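Local coordinates for protein sensory transduction histidine kinase, putative (Borrelia burgdorferi, PDB 5BWJ) that forms the periplasmic sensor domain of the hybrid histidine kinase Hk1, a two-component receptor that probably passes signals from small molecules to a phosphorelay, at residues Phe17-Tyr21 and Gly30-Ile35; Ala64-Thr70 and Ile185-Ile191. All coordinates share one frame; numbering follows the deposited sequence.

Contact 1: residues Phe17-Tyr21 and Gly30-Ile35; sequences FPFYY and GLIFSI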
ATOM      1  N   PHE B  17       6.254  -0.691  -4.780  1.00 27.43           N
ATOM      2  CA  PHE B  17       6.405  -0.420  -3.354  1.00 28.95           C
ATOM      3  C   PHE B  17       5.333  -1.164  -2.563  1.00 30.22           C
ATOM      4  O   PHE B  17       4.168  -1.154  -2.955  1.00 31.18           O
ATOM      5  CB  PHE B  17       6.314   1.084  -3.079  1.00 30.13           C
ATOM      6  CG  PHE B  17       6.607   1.461  -1.650  1.00 30.97           C
ATOM      7  CD1 PHE B  17       7.869   1.900  -1.284  1.00 32.75           C
ATOM      8  CD2 PHE B  17       5.623   1.379  -0.674  1.00 31.84           C
ATOM      9  CE1 PHE B  17       8.146   2.248   0.026  1.00 33.65           C
ATOM     10  CE2 PHE B  17       5.895   1.725   0.637  1.00 32.10           C
ATOM     11  CZ  PHE B  17       7.160   2.162   0.988  1.00 33.27           C
ATOM     12  N   PRO B  18       5.708  -1.802  -1.441  1.00 31.25           N
ATOM     13  CA  PRO B  18       7.027  -1.949  -0.813  1.00 31.13           C
ATOM     14  C   PRO B  18       7.719  -3.273  -1.146  1.00 30.22           C
ATOM     15  O   PRO B  18       8.696  -3.634  -0.489  1.00 30.39           O
ATOM     16  CB  PRO B  18       6.691  -1.890   0.674  1.00 30.35           C
ATOM     17  CG  PRO B  18       5.374  -2.606   0.750  1.00 30.90           C
ATOM     18  CD  PRO B  18       4.643  -2.294  -0.545  1.00 32.22           C
ATOM     19  N   PHE B  19       7.213  -3.992  -2.141  1.00 29.88           N
ATOM     20  CA  PHE B  19       7.759  -5.302  -2.488  1.00 30.05           C
ATOM     21  C   PHE B  19       9.156  -5.192  -3.091  1.00 27.56           C
ATOM     22  O   PHE B  19      10.053  -5.953  -2.734  1.00 27.66           O
ATOM     23  CB  PHE B  19       6.816  -6.029  -3.447  1.00 31.14           C
ATOM     24  CG  PHE B  19       5.510  -6.413  -2.815  1.00 32.55           C
ATOM     25  CD1 PHE B  19       5.362  -7.644  -2.197  1.00 33.39           C
ATOM     26  CD2 PHE B  19       4.439  -5.536  -2.817  1.00 33.00           C
ATOM     27  CE1 PHE B  19       4.165  -7.996  -1.605  1.00 34.46           C
ATOM     28  CE2 PHE B  19       3.241  -5.881  -2.226  1.00 35.07           C
ATOM     29  CZ  PHE B  19       3.103  -7.113  -1.619  1.00 35.70           C
ATOM     30  N   TYR B  20       9.341  -4.246  -4.004  1.00 26.32           N
ATOM     31  CA  TYR B  20      10.670  -3.941  -4.514  1.00 28.17           C
ATOM     32  C   TYR B  20      10.676  -2.562  -5.156  1.00 30.44           C
ATOM     33  O   TYR B  20       9.767  -2.212  -5.908  1.00 32.15           O
ATOM     34  CB  TYR B  20      11.139  -5.007  -5.513  1.00 29.79           C
ATOM     35  CG  TYR B  20      10.202  -5.232  -6.675  1.00 32.69           C
ATOM     36  CD1 TYR B  20      10.330  -4.500  -7.847  1.00 33.95           C
ATOM     37  CD2 TYR B  20       9.193  -6.185  -6.604  1.00 33.34           C
ATOM     38  CE1 TYR B  20       9.476  -4.703  -8.912  1.00 35.11           C
ATOM     39  CE2 TYR B  20       8.333  -6.395  -7.662  1.00 34.39           C
ATOM     40  CZ  TYR B  20       8.479  -5.652  -8.814  1.00 34.55           C
ATOM     41  OH  TYR B  20       7.626  -5.862  -9.870  1.00 34.95           O
ATOM     42  N   TYR B  21      11.703  -1.778  -4.841  1.00 31.87           N
ATOM     43  CA  TYR B  21      11.816  -0.419  -5.352  1.00 32.38           C
ATOM     44  C   TYR B  21      13.244   0.090  -5.208  1.00 33.42           C
ATOM     45  O   TYR B  21      14.006  -0.409  -4.382  1.00 35.95           O
ATOM     46  CB  TYR B  21      10.846   0.512  -4.623  1.00 31.98           C
ATOM     47  CG  TYR B  21      11.019   0.529  -3.120  1.00 33.26           C
ATOM     48  CD1 TYR B  21      10.414  -0.433  -2.320  1.00 33.37           C
ATOM     49  CD2 TYR B  21      11.783   1.509  -2.501  1.00 35.00           C
ATOM     50  CE1 TYR B  21      10.566  -0.420  -0.947  1.00 33.37           C
ATOM     51  CE2 TYR B  21      11.941   1.529  -1.127  1.00 35.61           C
ATOM     52  CZ  TYR B  21      11.330   0.563  -0.355  1.00 34.87           C
ATOM     53  OH  TYR B  21      11.486   0.581   1.012  1.00 34.91           O
ATOM     54  N   GLY B  30      13.351  -3.846  -0.619  1.00 35.68           N
ATOM     55  CA  GLY B  30      12.025  -4.432  -0.606  1.00 34.25           C
ATOM     56  C   GLY B  30      11.926  -5.700   0.214  1.00 33.53           C
ATOM     57  O   GLY B  30      12.932  -6.229   0.689  1.00 34.76           O
ATOM     58  N   LEU B  31      10.700  -6.191   0.367  1.00 33.69           N
ATOM     59  CA  LEU B  31      10.426  -7.365   1.187  1.00 36.48           C
ATOM     60  C   LEU B  31      10.138  -8.610   0.346  1.00 33.71           C
ATOM     61  O   LEU B  31       9.964  -9.699   0.893  1.00 34.22           O
ATOM     62  CB  LEU B  31       9.245  -7.083   2.124  1.00 39.89           C
ATOM     63  CG  LEU B  31       7.941  -6.606   1.478  1.00 42.67           C
ATOM     64  CD1 LEU B  31       7.063  -7.775   1.074  1.00 42.92           C
ATOM     65  CD2 LEU B  31       7.192  -5.677   2.416  1.00 43.21           C
ATOM     66  N   ILE B  32      10.084  -8.452  -0.975  1.00 32.48           N
ATOM     67  CA  ILE B  32       9.750  -9.569  -1.858  1.00 32.96           C
ATOM     68  C   ILE B  32      10.810 -10.663  -1.784  1.00 34.01           C
ATOM     69  O   ILE B  32      10.506 -11.847  -1.932  1.00 34.87           O
ATOM     70  CB  ILE B  32       9.599  -9.114  -3.334  1.00 34.41           C
ATOM     71  CG1 ILE B  32       9.002 -10.231  -4.197  1.00 34.22           C
ATOM     72  CG2 ILE B  32      10.945  -8.685  -3.919  1.00 34.29           C
ATOM     73  CD1 ILE B  32       7.566 -10.581  -3.868  1.00 33.19           C
ATOM     74  N   PHE B  33      12.054 -10.257  -1.552  1.00 35.32           N
ATOM     75  CA  PHE B  33      13.172 -11.191  -1.518  1.00 36.56           C
ATOM     76  C   PHE B  33      13.021 -12.152  -0.345  1.00 39.00           C
ATOM     77  O   PHE B  33      13.320 -13.340  -0.459  1.00 38.93           O
ATOM     78  CB  PHE B  33      14.496 -10.427  -1.432  1.00 35.95           C
ATOM     79  CG  PHE B  33      14.579  -9.265  -2.381  1.00 34.96           C
ATOM     80  CD1 PHE B  33      14.843  -9.467  -3.726  1.00 34.78           C
ATOM     81  CD2 PHE B  33      14.377  -7.970  -1.929  1.00 35.87           C
ATOM     82  CE1 PHE B  33      14.910  -8.400  -4.603  1.00 35.10           C
ATOM     83  CE2 PHE B  33      14.444  -6.898  -2.802  1.00 37.08           C
ATOM     84  CZ  PHE B  33      14.711  -7.115  -4.141  1.00 36.73           C
ATOM     85  N   SER B  34      12.542 -11.627   0.779  1.00 41.50           N
ATOM     86  CA  SER B  34      12.249 -12.441   1.952  1.00 45.86           C
ATOM     87  C   SER B  34      11.126 -13.435   1.664  1.00 40.80           C
ATOM     88  O   SER B  34      11.197 -14.598   2.062  1.00 40.64           O
ATOM     89  CB  SER B  34      11.868 -11.550   3.136  1.00 54.99           C
ATOM     90  OG  SER B  34      11.454 -12.326   4.247  1.00 61.32           O
ATOM     91  N   ILE B  35      10.090 -12.969   0.973  1.00 36.59           N
ATOM     92  CA  ILE B  35       8.955 -13.815   0.623  1.00 36.28           C
ATOM     93  C   ILE B  35       9.368 -14.941  -0.320  1.00 35.43           C
ATOM     94  O   ILE B  35       8.951 -16.085  -0.150  1.00 38.88           O
ATOM     95  CB  ILE B  35       7.826 -13.001  -0.045  1.00 41.63           C
ATOM     96  CG1 ILE B  35       7.340 -11.893   0.891  1.00 46.04           C
ATOM     97  CG2 ILE B  35       6.655 -13.911  -0.424  1.00 44.74           C
ATOM     98  CD1 ILE B  35       6.407 -10.902   0.227  1.00 49.17           C
TER
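The F19 ring takes three aliphatic tips from L31 and the first turn of helix 32-42. L31 CD1 lies 3.7 Å from F19 CD1 and I32 CD1 4.0 Å from the same carbon, both approaching obliquely, whereas I35 CD1 comes to the ring edge, near its plane, 4.1 Å from F19 CE1. L31 reaches this ring because its CG is held between the backbone N and the carbonyl carbon (chi1 55°); its two methyls then part, CD1 to the ring and CD2 to P18, where it lies 3.9 Å from P18 CG. I32 divides its branches in a similar way. CG1 stands anti to the backbone N (chi1 -170°) and carries CD1 across F19 at about a right angle, while CG2 runs beside Y20 CB and, at the same time, covers the centre of one face of the F33 ring.

The polar part is all backbone. I32 N donates to F19 O over 3.1 Å, in the carbonyl plane and on a lone pair, and a weak bond runs from L31 N to P18 O. G30 CA adds CA-H...O contacts to both carbonyls, 3.3 Å to F19 O, and G30, at a positive phi, brings this CA within 4.2 Å of Y20 CA.

Beyond the segments, the Y20 hydroxyl bonds to V13 O, F19 also packs on L85 and A86, and I89 of the second subunit meets F19. The turn, with a cis peptide before P18 and a classic beta bulge where F19 and Y20 both face F16, is thus tied by one sound bond to I32 N at the helix start and a weak one to L31 N just ahead of it. The contact is buried: these backbone bonds give it direction, and the apolar side chains beside them are consistent with keeping water away.

Contact 2: residues Ala64-Thr70 and Ile185-Ile191; sequences AIYLGLT and IKNRVAI
I65 lays its CG2 methyl against V189 CG1, obliquely and tightly at 3.5 Å, and runs side by side with I191, with I191 CG2 4.1 Å from I65 CG2. L67 continues this apolar row, its CD2 lying 3.6 Å from V189 CG2. V189 can serve both neighbours because CG1 is anti to the backbone N (chi1 -178°) and CG2 anti to the carbonyl carbon.

Between the strands, Y66 and A190 form an antiparallel hydrogen-bonded pair: Y66 N reaches A190 O at 2.8 Å, and A190 N returns the bond to Y66 O. The chain then turns a corner at G68, and water enters the join. One water accepts from G68 N and donates to R188 O; another accepts from L69 N and donates to Y66 O at 2.8 Å; a third gives a 2.8 Å bond to N187 OD1 and a weak one to L69 O. Past the corner, T70 CG2 packs 3.6 Å from N187 OD1, while N187 ND2 is held by S88 OG.

Strand 65-69 also pairs in parallel with strand 6-13. This antiparallel join, made across 114 intervening residues, belongs to the mixed sheet of a Venus flytrap sensor domain.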
ATOM      1  N   ALA B  64      10.369 -17.871 -17.063  1.00 43.63           N
ATOM      2  CA  ALA B  64      10.439 -16.916 -15.963  1.00 40.76           C
ATOM      3  C   ALA B  64       9.065 -16.610 -15.375  1.00 43.66           C
ATOM      4  O   ALA B  64       8.056 -16.621 -16.079  1.00 42.18           O
ATOM      5  CB  ALA B  64      11.102 -15.631 -16.430  1.00 40.37           C
ATOM      6  N   ILE B  65       9.046 -16.338 -14.074  1.00 44.24           N
ATOM      7  CA  ILE B  65       7.832 -15.944 -13.371  1.00 47.65           C
ATOM      8  C   ILE B  65       7.856 -14.430 -13.183  1.00 45.50           C
ATOM      9  O   ILE B  65       8.796 -13.885 -12.606  1.00 44.75           O
ATOM     10  CB  ILE B  65       7.712 -16.652 -12.010  1.00 50.02           C
ATOM     11  CG1 ILE B  65       7.830 -18.170 -12.195  1.00 52.85           C
ATOM     12  CG2 ILE B  65       6.390 -16.294 -11.336  1.00 51.31           C
ATOM     13  CD1 ILE B  65       7.986 -18.939 -10.903  1.00 54.45           C
ATOM     14  N   TYR B  66       6.819 -13.755 -13.672  1.00 42.95           N
ATOM     15  CA  TYR B  66       6.808 -12.295 -13.730  1.00 41.27           C
ATOM     16  C   TYR B  66       5.986 -11.648 -12.619  1.00 40.20           C
ATOM     17  O   TYR B  66       4.819 -11.984 -12.414  1.00 40.67           O
ATOM     18  CB  TYR B  66       6.277 -11.837 -15.089  1.00 44.16           C
ATOM     19  CG  TYR B  66       7.248 -12.069 -16.224  1.00 48.09           C
ATOM     20  CD1 TYR B  66       7.390 -13.325 -16.798  1.00 50.77           C
ATOM     21  CD2 TYR B  66       8.022 -11.030 -16.721  1.00 49.42           C
ATOM     22  CE1 TYR B  66       8.277 -13.539 -17.835  1.00 53.93           C
ATOM     23  CE2 TYR B  66       8.910 -11.234 -17.757  1.00 52.05           C
ATOM     24  CZ  TYR B  66       9.035 -12.489 -18.310  1.00 54.57           C
ATOM     25  OH  TYR B  66       9.922 -12.691 -19.342  1.00 56.77           O
ATOM     26  N   LEU B  67       6.619 -10.714 -11.914  1.00 40.89           N
ATOM     27  CA  LEU B  67       5.957  -9.904 -10.896  1.00 41.97           C
ATOM     28  C   LEU B  67       5.973  -8.439 -11.323  1.00 42.79           C
ATOM     29  O   LEU B  67       6.901  -7.995 -12.000  1.00 42.59           O
ATOM     30  CB  LEU B  67       6.644 -10.065  -9.537  1.00 41.25           C
ATOM     31  CG  LEU B  67       6.826 -11.491  -9.009  1.00 43.16           C
ATOM     32  CD1 LEU B  67       7.409 -11.468  -7.602  1.00 41.94           C
ATOM     33  CD2 LEU B  67       5.517 -12.253  -9.020  1.00 46.84           C
ATOM     34  N   GLY B  68       4.947  -7.696 -10.923  1.00 42.11           N
ATOM     35  CA  GLY B  68       4.854  -6.282 -11.246  1.00 40.37           C
ATOM     36  C   GLY B  68       4.027  -5.998 -12.485  1.00 41.17           C
ATOM     37  O   GLY B  68       4.038  -4.880 -12.999  1.00 41.44           O
ATOM     38  N   LEU B  69       3.317  -7.012 -12.971  1.00 41.98           N
ATOM     39  CA  LEU B  69       2.435  -6.849 -14.121  1.00 44.70           C
ATOM     40  C   LEU B  69       0.983  -6.796 -13.669  1.00 46.07           C
ATOM     41  O   LEU B  69       0.597  -7.468 -12.713  1.00 46.62           O
ATOM     42  CB  LEU B  69       2.620  -7.989 -15.125  1.00 46.27           C
ATOM     43  CG  LEU B  69       4.018  -8.183 -15.713  1.00 45.44           C
ATOM     44  CD1 LEU B  69       4.001  -9.323 -16.718  1.00 43.82           C
ATOM     45  CD2 LEU B  69       4.533  -6.903 -16.361  1.00 47.86           C
ATOM     46  N   THR B  70       0.190  -5.989 -14.363  1.00 46.86           N
ATOM     47  CA  THR B  70      -1.247  -5.930 -14.132  1.00 46.45           C
ATOM     48  C   THR B  70      -1.957  -6.420 -15.385  1.00 47.15           C
ATOM     49  O   THR B  70      -1.371  -6.427 -16.469  1.00 49.27           O
ATOM     50  CB  THR B  70      -1.714  -4.505 -13.783  1.00 44.58           C
ATOM     51  OG1 THR B  70      -1.236  -3.585 -14.772  1.00 43.89           O
ATOM     52  CG2 THR B  70      -1.189  -4.093 -12.418  1.00 41.00           C
ATOM     53  N   ILE B 185      -7.149  -1.946  -7.890  1.00 42.99           N
ATOM     54  CA  ILE B 185      -6.328  -2.690  -8.838  1.00 41.26           C
ATOM     55  C   ILE B 185      -5.680  -3.893  -8.167  1.00 41.35           C
ATOM     56  O   ILE B 185      -5.093  -3.774  -7.094  1.00 40.20           O
ATOM     57  CB  ILE B 185      -5.222  -1.799  -9.445  1.00 38.17           C
ATOM     58  CG1 ILE B 185      -5.830  -0.543 -10.079  1.00 37.29           C
ATOM     59  CG2 ILE B 185      -4.396  -2.579 -10.466  1.00 38.50           C
ATOM     60  CD1 ILE B 185      -6.791  -0.818 -11.219  1.00 38.35           C
ATOM     61  N   LYS B 186      -5.785  -5.047  -8.816  1.00 43.00           N
ATOM     62  CA  LYS B 186      -5.167  -6.269  -8.318  1.00 47.11           C
ATOM     63  C   LYS B 186      -3.799  -6.474  -8.963  1.00 43.60           C
ATOM     64  O   LYS B 186      -3.664  -6.420 -10.188  1.00 42.16           O
ATOM     65  CB  LYS B 186      -6.067  -7.474  -8.591  1.00 56.43           C
ATOM     66  CG  LYS B 186      -7.519  -7.258  -8.197  1.00 65.81           C
ATOM     67  CD  LYS B 186      -8.359  -8.502  -8.442  1.00 74.22           C
ATOM     68  CE  LYS B 186      -9.847  -8.181  -8.431  1.00 79.91           C
ATOM     69  NZ  LYS B 186     -10.263  -7.474  -7.190  1.00 81.97           N
ATOM     70  N   ASN B 187      -2.788  -6.692  -8.129  1.00 43.54           N
ATOM     71  CA  ASN B 187      -1.451  -7.023  -8.605  1.00 43.06           C
ATOM     72  C   ASN B 187      -1.228  -8.526  -8.493  1.00 44.52           C
ATOM     73  O   ASN B 187      -1.223  -9.079  -7.392  1.00 47.92           O
ATOM     74  CB  ASN B 187      -0.392  -6.254  -7.814  1.00 42.16           C
ATOM     75  CG  ASN B 187      -0.574  -4.750  -7.917  1.00 42.49           C
ATOM     76  OD1 ASN B 187      -0.252  -4.143  -8.940  1.00 42.85           O
ATOM     77  ND2 ASN B 187      -1.094  -4.142  -6.857  1.00 42.60           N
ATOM     78  N   ARG B 188      -1.052  -9.180  -9.636  1.00 43.14           N
ATOM     79  CA  ARG B 188      -0.998 -10.638  -9.690  1.00 45.27           C
ATOM     80  C   ARG B 188       0.354 -11.164 -10.162  1.00 44.64           C
ATOM     81  O   ARG B 188       1.145 -10.440 -10.769  1.00 44.86           O
ATOM     82  CB  ARG B 188      -2.094 -11.172 -10.616  1.00 51.87           C
ATOM     83  CG  ARG B 188      -3.515 -10.842 -10.183  1.00 58.38           C
ATOM     84  CD  ARG B 188      -4.521 -11.378 -11.192  1.00 66.56           C
ATOM     85  NE  ARG B 188      -5.905 -11.096 -10.813  1.00 73.73           N
ATOM     86  CZ  ARG B 188      -6.652 -11.879 -10.038  1.00 79.57           C
ATOM     87  NH1 ARG B 188      -6.159 -13.007  -9.540  1.00 81.48           N
ATOM     88  NH2 ARG B 188      -7.899 -11.531  -9.756  1.00 81.99           N
ATOM     89  N   VAL B 189       0.606 -12.436  -9.868  1.00 43.99           N
ATOM     90  CA  VAL B 189       1.747 -13.151 -10.420  1.00 46.00           C
ATOM     91  C   VAL B 189       1.371 -13.648 -11.809  1.00 44.79           C
ATOM     92  O   VAL B 189       0.244 -14.095 -12.025  1.00 45.74           O
ATOM     93  CB  VAL B 189       2.161 -14.342  -9.532  1.00 48.09           C
ATOM     94  CG1 VAL B 189       3.390 -15.037 -10.100  1.00 47.50           C
ATOM     95  CG2 VAL B 189       2.424 -13.879  -8.105  1.00 49.69           C
ATOM     96  N   ALA B 190       2.310 -13.568 -12.747  1.00 43.45           N
ATOM     97  CA  ALA B 190       2.049 -13.959 -14.129  1.00 41.83           C
ATOM     98  C   ALA B 190       3.140 -14.876 -14.670  1.00 40.49           C
ATOM     99  O   ALA B 190       4.323 -14.689 -14.386  1.00 39.09           O
ATOM    100  CB  ALA B 190       1.921 -12.723 -15.007  1.00 41.49           C
ATOM    101  N   ILE B 191       2.720 -15.873 -15.443  1.00 42.00           N
ATOM    102  CA  ILE B 191       3.640 -16.743 -16.164  1.00 44.27           C
ATOM    103  C   ILE B 191       3.263 -16.761 -17.640  1.00 45.12           C
ATOM    104  O   ILE B 191       2.106 -16.531 -17.998  1.00 43.95           O
ATOM    105  CB  ILE B 191       3.635 -18.184 -15.609  1.00 45.82           C
ATOM    106  CG1 ILE B 191       2.211 -18.753 -15.596  1.00 50.29           C
ATOM    107  CG2 ILE B 191       4.236 -18.210 -14.209  1.00 43.34           C
ATOM    108  CD1 ILE B 191       2.150 -20.242 -15.322  1.00 51.97           C
TER
HETATM  109  O   HOH W   1       2.857  -9.987 -12.524  1.00 36.14           O
HETATM  110  O   HOH W   2       2.518  -8.278  -9.454  1.00 37.12           O
HETATM  111  O   HOH W   3       1.539  -5.757 -10.403  1.00 53.51           O

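Overall arrangement
Both contacts are buried, but they hold different elements. Contact 1 joins a loop leading into strand 21-22 to the start of a helix and also faces the second subunit, and its Y21 lies near E29, a residue seen to bind magnesium in this protein, although no magnesium is bound to this chain. Contact 2 sits nearer the centre of the chain, touches no other subunit, and joins two sheet strands distant in sequence. Their chemistry follows: contact 1 relies on an aromatic ring among aliphatic tips, contact 2 on reciprocal strand bonds and ordered water. Their centres are 14 Å apart, and they meet directly where I32 CD1 packs 3.8 Å from L67 CD1, linking the helix to the sheet.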